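Putative tryptophan halogenase (PDB 6Y1W) is a flavin-dependent halogenase that probably uses reduced FAD, oxygen and halide to halogenate an aromatic, possibly indole-type substrate. Local coordinates at residues A[150-155]-A[487-492]; A[139-144]-A[483-488]. One frame throughout, in Å; residues are numbered along the deposited sequence.

Contact 1 (A[150-155]-A[487-492]); sequences RFAHLP and ARLPPH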
ATOM      1  N   ARG A 150     -18.763   6.661 -25.435  1.00 17.05           N
ATOM      2  CA  ARG A 150     -18.175   5.514 -26.118  0.56 17.16           C
ATOM      3  C   ARG A 150     -17.617   4.506 -25.121  1.00 20.52           C
ATOM      4  O   ARG A 150     -17.150   4.873 -24.033  1.00 20.80           O
ATOM      5  CB  ARG A 150     -17.044   5.978 -27.054  0.56 19.68           C
ATOM      6  CG  ARG A 150     -17.523   6.910 -28.150  0.56 21.59           C
ATOM      7  CD  ARG A 150     -16.398   7.229 -29.108  0.56 28.31           C
ATOM      8  NE  ARG A 150     -16.859   8.068 -30.210  0.56 30.34           N
ATOM      9  CZ  ARG A 150     -17.322   7.607 -31.367  0.56 32.93           C
ATOM     10  NH1 ARG A 150     -17.397   6.302 -31.591  0.56 30.01           N
ATOM     11  NH2 ARG A 150     -17.719   8.465 -32.303  0.56 34.42           N
ATOM     12  N   PHE A 151     -17.645   3.218 -25.495  1.00 17.39           N
ATOM     13  CA  PHE A 151     -17.060   2.187 -24.640  1.00 15.16           C
ATOM     14  C   PHE A 151     -16.796   0.930 -25.449  1.00 16.11           C
ATOM     15  O   PHE A 151     -17.677   0.473 -26.196  1.00 18.69           O
ATOM     16  CB  PHE A 151     -17.954   1.796 -23.442  1.00 17.38           C
ATOM     17  CG  PHE A 151     -17.301   0.756 -22.560  1.00 17.59           C
ATOM     18  CD1 PHE A 151     -16.414   1.152 -21.564  1.00 18.99           C
ATOM     19  CD2 PHE A 151     -17.464  -0.608 -22.806  1.00 17.11           C
ATOM     20  CE1 PHE A 151     -15.752   0.211 -20.804  1.00 15.89           C
ATOM     21  CE2 PHE A 151     -16.793  -1.561 -22.056  1.00 17.42           C
ATOM     22  CZ  PHE A 151     -15.917  -1.141 -21.051  1.00 16.53           C
ATOM     23  N   ALA A 152     -15.620   0.344 -25.231  1.00 15.93           N
ATOM     24  CA  ALA A 152     -15.356  -1.078 -25.473  1.00 18.50           C
ATOM     25  C   ALA A 152     -14.165  -1.473 -24.608  1.00 18.53           C
ATOM     26  O   ALA A 152     -13.436  -0.611 -24.136  1.00 21.20           O
ATOM     27  CB  ALA A 152     -15.089  -1.344 -26.972  1.00 20.63           C
ATOM     28  N   HIS A 153     -13.978  -2.783 -24.372  1.00 20.42           N
ATOM     29  CA  HIS A 153     -12.780  -3.210 -23.655  1.00 21.49           C
ATOM     30  C   HIS A 153     -11.550  -2.970 -24.520  1.00 24.02           C
ATOM     31  O   HIS A 153     -11.605  -3.075 -25.745  1.00 25.11           O
ATOM     32  CB  HIS A 153     -12.807  -4.701 -23.292  1.00 19.54           C
ATOM     33  CG  HIS A 153     -14.010  -5.117 -22.522  1.00 21.07           C
ATOM     34  ND1 HIS A 153     -15.175  -5.525 -23.135  1.00 22.10           N
ATOM     35  CD2 HIS A 153     -14.238  -5.184 -21.193  1.00 22.67           C
ATOM     36  CE1 HIS A 153     -16.069  -5.838 -22.213  1.00 18.63           C
ATOM     37  NE2 HIS A 153     -15.530  -5.629 -21.024  1.00 18.37           N
ATOM     38  N   LEU A 154     -10.436  -2.679 -23.867  1.00 22.57           N
ATOM     39  CA  LEU A 154      -9.173  -2.572 -24.592  1.00 23.06           C
ATOM     40  C   LEU A 154      -8.190  -3.630 -24.118  1.00 35.65           C
ATOM     41  O   LEU A 154      -8.274  -4.089 -22.976  1.00 29.89           O
ATOM     42  CB  LEU A 154      -8.558  -1.179 -24.412  1.00 25.85           C
ATOM     43  CG  LEU A 154      -9.242  -0.080 -25.223  1.00 27.71           C
ATOM     44  CD1 LEU A 154      -8.678   1.311 -24.873  1.00 27.99           C
ATOM     45  CD2 LEU A 154      -9.078  -0.395 -26.716  1.00 27.32           C
ATOM     46  N   PRO A 155      -7.233  -4.025 -24.966  1.00 34.67           N
ATOM     47  CA  PRO A 155      -6.278  -5.066 -24.561  1.00 39.75           C
ATOM     48  C   PRO A 155      -5.556  -4.710 -23.270  1.00 42.47           C
ATOM     49  O   PRO A 155      -5.297  -3.540 -22.977  1.00 35.59           O
ATOM     50  CB  PRO A 155      -5.301  -5.126 -25.741  1.00 33.49           C
ATOM     51  CG  PRO A 155      -6.082  -4.640 -26.905  1.00 43.60           C
ATOM     52  CD  PRO A 155      -7.034  -3.603 -26.365  1.00 33.28           C
ATOM     53  N   ALA A 487     -11.142   7.218 -30.847  1.00 23.10           N
ATOM     54  CA  ALA A 487     -11.789   7.061 -32.152  1.00 28.73           C
ATOM     55  C   ALA A 487     -12.050   5.600 -32.515  1.00 25.32           C
ATOM     56  O   ALA A 487     -12.843   5.336 -33.423  1.00 28.86           O
ATOM     57  CB  ALA A 487     -10.930   7.706 -33.245  1.00 27.72           C
ATOM     58  N   ARG A 488     -11.383   4.658 -31.862  1.00 21.93           N
ATOM     59  CA  ARG A 488     -11.581   3.230 -32.075  1.00 28.82           C
ATOM     60  C   ARG A 488     -12.672   2.636 -31.190  1.00 29.24           C
ATOM     61  O   ARG A 488     -12.994   1.452 -31.342  1.00 32.31           O
ATOM     62  CB  ARG A 488     -10.288   2.463 -31.827  1.00 34.99           C
ATOM     63  CG  ARG A 488      -9.131   2.899 -32.688  1.00 36.98           C
ATOM     64  CD  ARG A 488      -7.819   2.414 -32.088  1.00 47.01           C
ATOM     65  NE  ARG A 488      -7.978   1.142 -31.397  1.00 47.83           N
ATOM     66  CZ  ARG A 488      -7.154   0.684 -30.460  1.00 61.48           C
ATOM     67  NH1 ARG A 488      -7.388  -0.497 -29.897  1.00 56.99           N
ATOM     68  NH2 ARG A 488      -6.108   1.409 -30.075  1.00 69.29           N
ATOM     69  N   LEU A 489     -13.262   3.427 -30.304  1.00 23.46           N
ATOM     70  CA  LEU A 489     -14.287   2.882 -29.414  1.00 21.55           C
ATOM     71  C   LEU A 489     -15.680   3.146 -29.983  1.00 23.42           C
ATOM     72  O   LEU A 489     -15.941   4.244 -30.485  1.00 23.51           O
ATOM     73  CB  LEU A 489     -14.172   3.520 -28.019  1.00 19.42           C
ATOM     74  CG  LEU A 489     -12.815   3.369 -27.336  1.00 18.61           C
ATOM     75  CD1 LEU A 489     -12.919   4.182 -26.053  1.00 27.95           C
ATOM     76  CD2 LEU A 489     -12.514   1.930 -27.059  1.00 23.78           C
ATOM     77  N   PRO A 490     -16.602   2.177 -29.970  1.00 18.53           N
ATOM     78  CA  PRO A 490     -17.943   2.404 -30.545  1.00 19.13           C
ATOM     79  C   PRO A 490     -18.843   3.159 -29.591  1.00 16.61           C
ATOM     80  O   PRO A 490     -18.547   3.230 -28.379  1.00 21.32           O
ATOM     81  CB  PRO A 490     -18.478   0.982 -30.761  1.00 19.32           C
ATOM     82  CG  PRO A 490     -17.855   0.207 -29.613  1.00 20.21           C
ATOM     83  CD  PRO A 490     -16.445   0.800 -29.471  1.00 21.41           C
ATOM     84  N   PRO A 491     -19.965   3.673 -30.080  1.00 21.15           N
ATOM     85  CA  PRO A 491     -21.007   4.186 -29.178  1.00 19.71           C
ATOM     86  C   PRO A 491     -21.419   3.129 -28.150  1.00 20.21           C
ATOM     87  O   PRO A 491     -21.511   1.939 -28.455  1.00 18.64           O
ATOM     88  CB  PRO A 491     -22.166   4.535 -30.126  1.00 21.42           C
ATOM     89  CG  PRO A 491     -21.499   4.704 -31.487  1.00 26.66           C
ATOM     90  CD  PRO A 491     -20.364   3.740 -31.506  1.00 20.63           C
ATOM     91  N   HIS A 492     -21.652   3.591 -26.907  1.00 15.51           N
ATOM     92  CA  HIS A 492     -22.005   2.706 -25.787  1.00 15.83           C
ATOM     93  C   HIS A 492     -23.136   1.748 -26.156  1.00 17.52           C
ATOM     94  O   HIS A 492     -23.087   0.550 -25.850  1.00 18.37           O
ATOM     95  CB  HIS A 492     -22.429   3.587 -24.606  1.00 14.48           C
ATOM     96  CG  HIS A 492     -22.558   2.870 -23.291  1.00 13.81           C
ATOM     97  ND1 HIS A 492     -23.169   3.464 -22.205  1.00 16.55           N
ATOM     98  CD2 HIS A 492     -22.112   1.665 -22.865  1.00 12.76           C
ATOM     99  CE1 HIS A 492     -23.137   2.627 -21.178  1.00 16.73           C
ATOM    100  NE2 HIS A 492     -22.479   1.541 -21.541  1.00 15.34           N
TER
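R150 and P491 form a single isolated beta bridge, CA of R150 lying 4.4 Å from CA of P491, between two irregular segments whose end-to-end directions differ by 123°. F151 N donates to P490 O over 3.0 Å, and R150 CA adds a CH contact to the same oxygen. Proline has no N-H to give back but keeps a good acceptor, which is the part used here. In one of its two modelled conformers, R150 runs extended from CG to NE and brings NH1 to L489 O at 2.8 Å, a bond that need not hold in the other; the oxygen is met in its carbonyl plane but lies 19° out of the guanidinium plane.

L489 is a buried apolar residue whose CB points toward 150-155. Its CG is anti to its own carbonyl carbon (chi1 -57°), and the branch beyond it carries CD2 to CD2 of L154, 4.2 Å away, the two side chains crossing at about a right angle. The methyl of A152 is short enough for its CB to sit 3.6 Å from CD of P490, whose ring also covers F151 O, a buried oxygen with no partner in the model. F151 turns its ring away to stack with F88 and meet Y161 edge-to-face, leaving CB beside CD2 of H492. That histidine is fixed at both nitrogens, ND1 by P260 O and NE2 by F88 N. P491, its phi set by the ring, stands at the N-cap position of helix 492-499, and the side chain of H492 comes within about 7 Å of that of K89, the predicted active-site lysine of this halogenase fold.

Contact 2 (A[139-144]-A[483-488]); sequences YCLELR and EATLAR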
ATOM      1  N   TYR A 139      -6.471  14.858 -21.312  1.00 17.74           N
ATOM      2  CA  TYR A 139      -5.340  13.943 -21.279  1.00 15.34           C
ATOM      3  C   TYR A 139      -5.684  12.591 -20.651  1.00 15.19           C
ATOM      4  O   TYR A 139      -4.776  11.826 -20.347  1.00 15.91           O
ATOM      5  CB  TYR A 139      -4.162  14.622 -20.553  1.00 18.20           C
ATOM      6  CG  TYR A 139      -3.850  15.965 -21.195  1.00 14.57           C
ATOM      7  CD1 TYR A 139      -3.086  16.024 -22.372  1.00 15.43           C
ATOM      8  CD2 TYR A 139      -4.304  17.157 -20.631  1.00 14.63           C
ATOM      9  CE1 TYR A 139      -2.822  17.258 -22.978  1.00 17.84           C
ATOM     10  CE2 TYR A 139      -4.034  18.397 -21.251  1.00 16.67           C
ATOM     11  CZ  TYR A 139      -3.280  18.418 -22.410  1.00 21.76           C
ATOM     12  OH  TYR A 139      -3.013  19.615 -23.060  1.00 18.99           O
ATOM     13  N   CYS A 140      -6.972  12.278 -20.495  1.00 14.77           N
ATOM     14  CA  CYS A 140      -7.435  11.046 -19.849  1.00 14.62           C
ATOM     15  C   CYS A 140      -8.462  10.349 -20.743  1.00 14.52           C
ATOM     16  O   CYS A 140      -9.535  10.913 -21.010  1.00 15.29           O
ATOM     17  CB  CYS A 140      -8.075  11.365 -18.500  1.00 15.16           C
ATOM     18  SG  CYS A 140      -8.677   9.883 -17.677  1.00 17.36           S
ATOM     19  N   LEU A 141      -8.147   9.127 -21.182  1.00 14.59           N
ATOM     20  CA  LEU A 141      -9.033   8.416 -22.116  1.00 14.57           C
ATOM     21  C   LEU A 141     -10.411   8.160 -21.506  1.00 15.24           C
ATOM     22  O   LEU A 141     -11.447   8.386 -22.148  1.00 17.44           O
ATOM     23  CB  LEU A 141      -8.394   7.084 -22.525  1.00 15.83           C
ATOM     24  CG  LEU A 141      -9.278   6.157 -23.377  1.00 17.75           C
ATOM     25  CD1 LEU A 141      -9.623   6.809 -24.722  1.00 21.17           C
ATOM     26  CD2 LEU A 141      -8.642   4.751 -23.537  1.00 25.93           C
ATOM     27  N   GLU A 142     -10.451   7.644 -20.277  1.00 15.94           N
ATOM     28  CA  GLU A 142     -11.760   7.321 -19.707  1.00 14.92           C
ATOM     29  C   GLU A 142     -12.634   8.553 -19.610  1.00 16.08           C
ATOM     30  O   GLU A 142     -13.855   8.491 -19.828  1.00 14.94           O
ATOM     31  CB  GLU A 142     -11.593   6.677 -18.323  1.00 12.08           C
ATOM     32  CG  GLU A 142     -11.125   5.232 -18.399  1.00 16.06           C
ATOM     33  CD  GLU A 142      -9.600   5.072 -18.535  1.00 19.76           C
ATOM     34  OE1 GLU A 142      -8.847   6.054 -18.749  1.00 16.57           O
ATOM     35  OE2 GLU A 142      -9.135   3.921 -18.380  1.00 17.58           O
ATOM     36  N   LEU A 143     -12.029   9.691 -19.273  1.00 13.60           N
ATOM     37  CA  LEU A 143     -12.774  10.939 -19.195  1.00 14.51           C
ATOM     38  C   LEU A 143     -13.333  11.312 -20.565  1.00 15.77           C
ATOM     39  O   LEU A 143     -14.513  11.675 -20.687  1.00 14.00           O
ATOM     40  CB  LEU A 143     -11.883  12.072 -18.653  1.00 13.13           C
ATOM     41  CG  LEU A 143     -12.638  13.375 -18.321  1.00 13.31           C
ATOM     42  CD1 LEU A 143     -11.982  14.067 -17.082  1.00 16.07           C
ATOM     43  CD2 LEU A 143     -12.639  14.330 -19.523  1.00 14.15           C
ATOM     44  N   ARG A 144     -12.504  11.203 -21.607  1.00 14.64           N
ATOM     45  CA  ARG A 144     -13.003  11.503 -22.941  1.00 14.20           C
ATOM     46  C   ARG A 144     -14.107  10.522 -23.351  1.00 16.88           C
ATOM     47  O   ARG A 144     -15.049  10.906 -24.054  1.00 17.65           O
ATOM     48  CB  ARG A 144     -11.856  11.474 -23.943  1.00 17.42           C
ATOM     49  CG  ARG A 144     -10.893  12.664 -23.785  1.00 16.58           C
ATOM     50  CD  ARG A 144     -11.525  13.967 -24.258  1.00 17.92           C
ATOM     51  NE  ARG A 144     -11.746  13.860 -25.715  1.00 19.27           N
ATOM     52  CZ  ARG A 144     -12.885  14.135 -26.351  1.00 20.44           C
ATOM     53  NH1 ARG A 144     -13.954  14.569 -25.697  1.00 17.36           N
ATOM     54  NH2 ARG A 144     -12.951  13.986 -27.687  1.00 20.18           N
ATOM     55  N   GLU A 483      -6.892  10.637 -28.286  1.00 17.02           N
ATOM     56  CA  GLU A 483      -7.901  10.786 -29.319  1.00 18.41           C
ATOM     57  C   GLU A 483      -7.866   9.623 -30.302  1.00 20.99           C
ATOM     58  O   GLU A 483      -8.921   9.215 -30.792  1.00 19.93           O
ATOM     59  CB  GLU A 483      -7.727  12.136 -30.018  1.00 16.17           C
ATOM     60  CG  GLU A 483      -8.123  13.336 -29.157  1.00 19.67           C
ATOM     61  CD  GLU A 483      -9.499  13.192 -28.555  1.00 22.04           C
ATOM     62  OE1 GLU A 483     -10.494  13.174 -29.334  1.00 25.90           O
ATOM     63  OE2 GLU A 483      -9.593  13.111 -27.305  1.00 20.11           O
ATOM     64  N   ALA A 484      -6.688   9.075 -30.597  1.00 19.24           N
ATOM     65  CA  ALA A 484      -6.640   7.959 -31.547  1.00 19.84           C
ATOM     66  C   ALA A 484      -7.272   6.714 -30.950  1.00 27.81           C
ATOM     67  O   ALA A 484      -7.879   5.902 -31.666  1.00 22.01           O
ATOM     68  CB  ALA A 484      -5.203   7.673 -31.956  1.00 20.19           C
ATOM     69  N   THR A 485      -7.083   6.520 -29.650  1.00 20.64           N
ATOM     70  CA  THR A 485      -7.695   5.386 -28.969  1.00 22.29           C
ATOM     71  C   THR A 485      -9.202   5.578 -28.864  1.00 21.74           C
ATOM     72  O   THR A 485      -9.976   4.647 -29.136  1.00 21.40           O
ATOM     73  CB  THR A 485      -7.045   5.206 -27.601  1.00 23.32           C
ATOM     74  OG1 THR A 485      -5.628   5.020 -27.773  1.00 26.28           O
ATOM     75  CG2 THR A 485      -7.597   3.971 -26.872  1.00 20.64           C
ATOM     76  N   LEU A 486      -9.632   6.802 -28.539  1.00 18.87           N
ATOM     77  CA  LEU A 486     -11.055   7.093 -28.408  1.00 20.88           C
ATOM     78  C   LEU A 486     -11.781   6.859 -29.721  1.00 25.74           C
ATOM     79  O   LEU A 486     -12.917   6.365 -29.731  1.00 23.63           O
ATOM     80  CB  LEU A 486     -11.227   8.537 -27.958  1.00 18.31           C
ATOM     81  CG  LEU A 486     -12.629   9.096 -27.756  1.00 17.49           C
ATOM     82  CD1 LEU A 486     -13.291   8.501 -26.486  1.00 18.94           C
ATOM     83  CD2 LEU A 486     -12.564  10.592 -27.657  1.00 19.35           C
ATOM     84  N   ALA A 487     -11.142   7.218 -30.847  1.00 23.10           N
ATOM     85  CA  ALA A 487     -11.789   7.061 -32.152  1.00 28.73           C
ATOM     86  C   ALA A 487     -12.050   5.600 -32.515  1.00 25.32           C
ATOM     87  O   ALA A 487     -12.843   5.336 -33.423  1.00 28.86           O
ATOM     88  CB  ALA A 487     -10.930   7.706 -33.245  1.00 27.72           C
ATOM     89  N   ARG A 488     -11.383   4.658 -31.862  1.00 21.93           N
ATOM     90  CA  ARG A 488     -11.581   3.230 -32.075  1.00 28.82           C
ATOM     91  C   ARG A 488     -12.672   2.636 -31.190  1.00 29.24           C
ATOM     92  O   ARG A 488     -12.994   1.452 -31.342  1.00 32.31           O
ATOM     93  CB  ARG A 488     -10.288   2.463 -31.827  1.00 34.99           C
ATOM     94  CG  ARG A 488      -9.131   2.899 -32.688  1.00 36.98           C
ATOM     95  CD  ARG A 488      -7.819   2.414 -32.088  1.00 47.01           C
ATOM     96  NE  ARG A 488      -7.978   1.142 -31.397  1.00 47.83           N
ATOM     97  CZ  ARG A 488      -7.154   0.684 -30.460  1.00 61.48           C
ATOM     98  NH1 ARG A 488      -7.388  -0.497 -29.897  1.00 56.99           N
ATOM     99  NH2 ARG A 488      -6.108   1.409 -30.075  1.00 69.29           N
TER
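R144 meets E483 side-on, the long axes of the two side chains crossing at about a right angle while their flat ends lie only 24° apart in plane. NE of R144 gives a nearly straight bond (177°) to OE2 of E483 at 2.8 Å, and NH2 of R144 reaches OE1 of E483 at 3.1 Å, so each carboxylate oxygen is gripped once, on its syn side. The arginine is bent at chi2 and chi3, and the glutamate at chi2, which brings its end back although its CB starts away from the other helix. Two nitrogens holding two oxygens fix the rotation of both groups, and NH1 of R144 is engaged besides by E148 and Q147.

L486 crosses R144 at about a right angle, with CD2 over one guanidinium face, 3.4 Å from NH2 of R144. A leucine methyl suits this place, since a guanidinium face offers no N-H. L141 has CG anti to its backbone N (chi1 173°), and its two methyls reach the neighbouring residues T485 and L486: CD2 touches CG2 of T485 at 3.6 Å and CD1 lies 4.0 Å from CB of L486. T485 turns OG1 back to R481 O in its own helix, and CG2 is the branch that meets L141.

The contact thus joins the first turn of helix 141-148 to the last part of helix 468-486. L143 packs on I105 and S107 of strand 102-107, and Y139 extends the seam along helix 468-486 to L475 and I478.

How the contacts relate
Both contacts hold helix 141-148 and the loop after it against the C-terminal part of the chain, and segments 483-488 and 487-492 overlap at A487 and R488, though R488 touches across contact 1 only. Contact 2 joins helix to helix at the surface, through a charged side-chain pair and leucine packing, away from the annotated sites. Contact 1, partly buried and joining loop to loop, depends more on backbone carbonyls, as suits irregular segments, and comes nearer the predicted active-site lysine. Their centres are 9 Å apart: L154 links their apolar parts, its CD1 lying 3.5 Å from T485 CG2 and 3.7 Å from L141 CD2, and R150 CD also packs against L486 O.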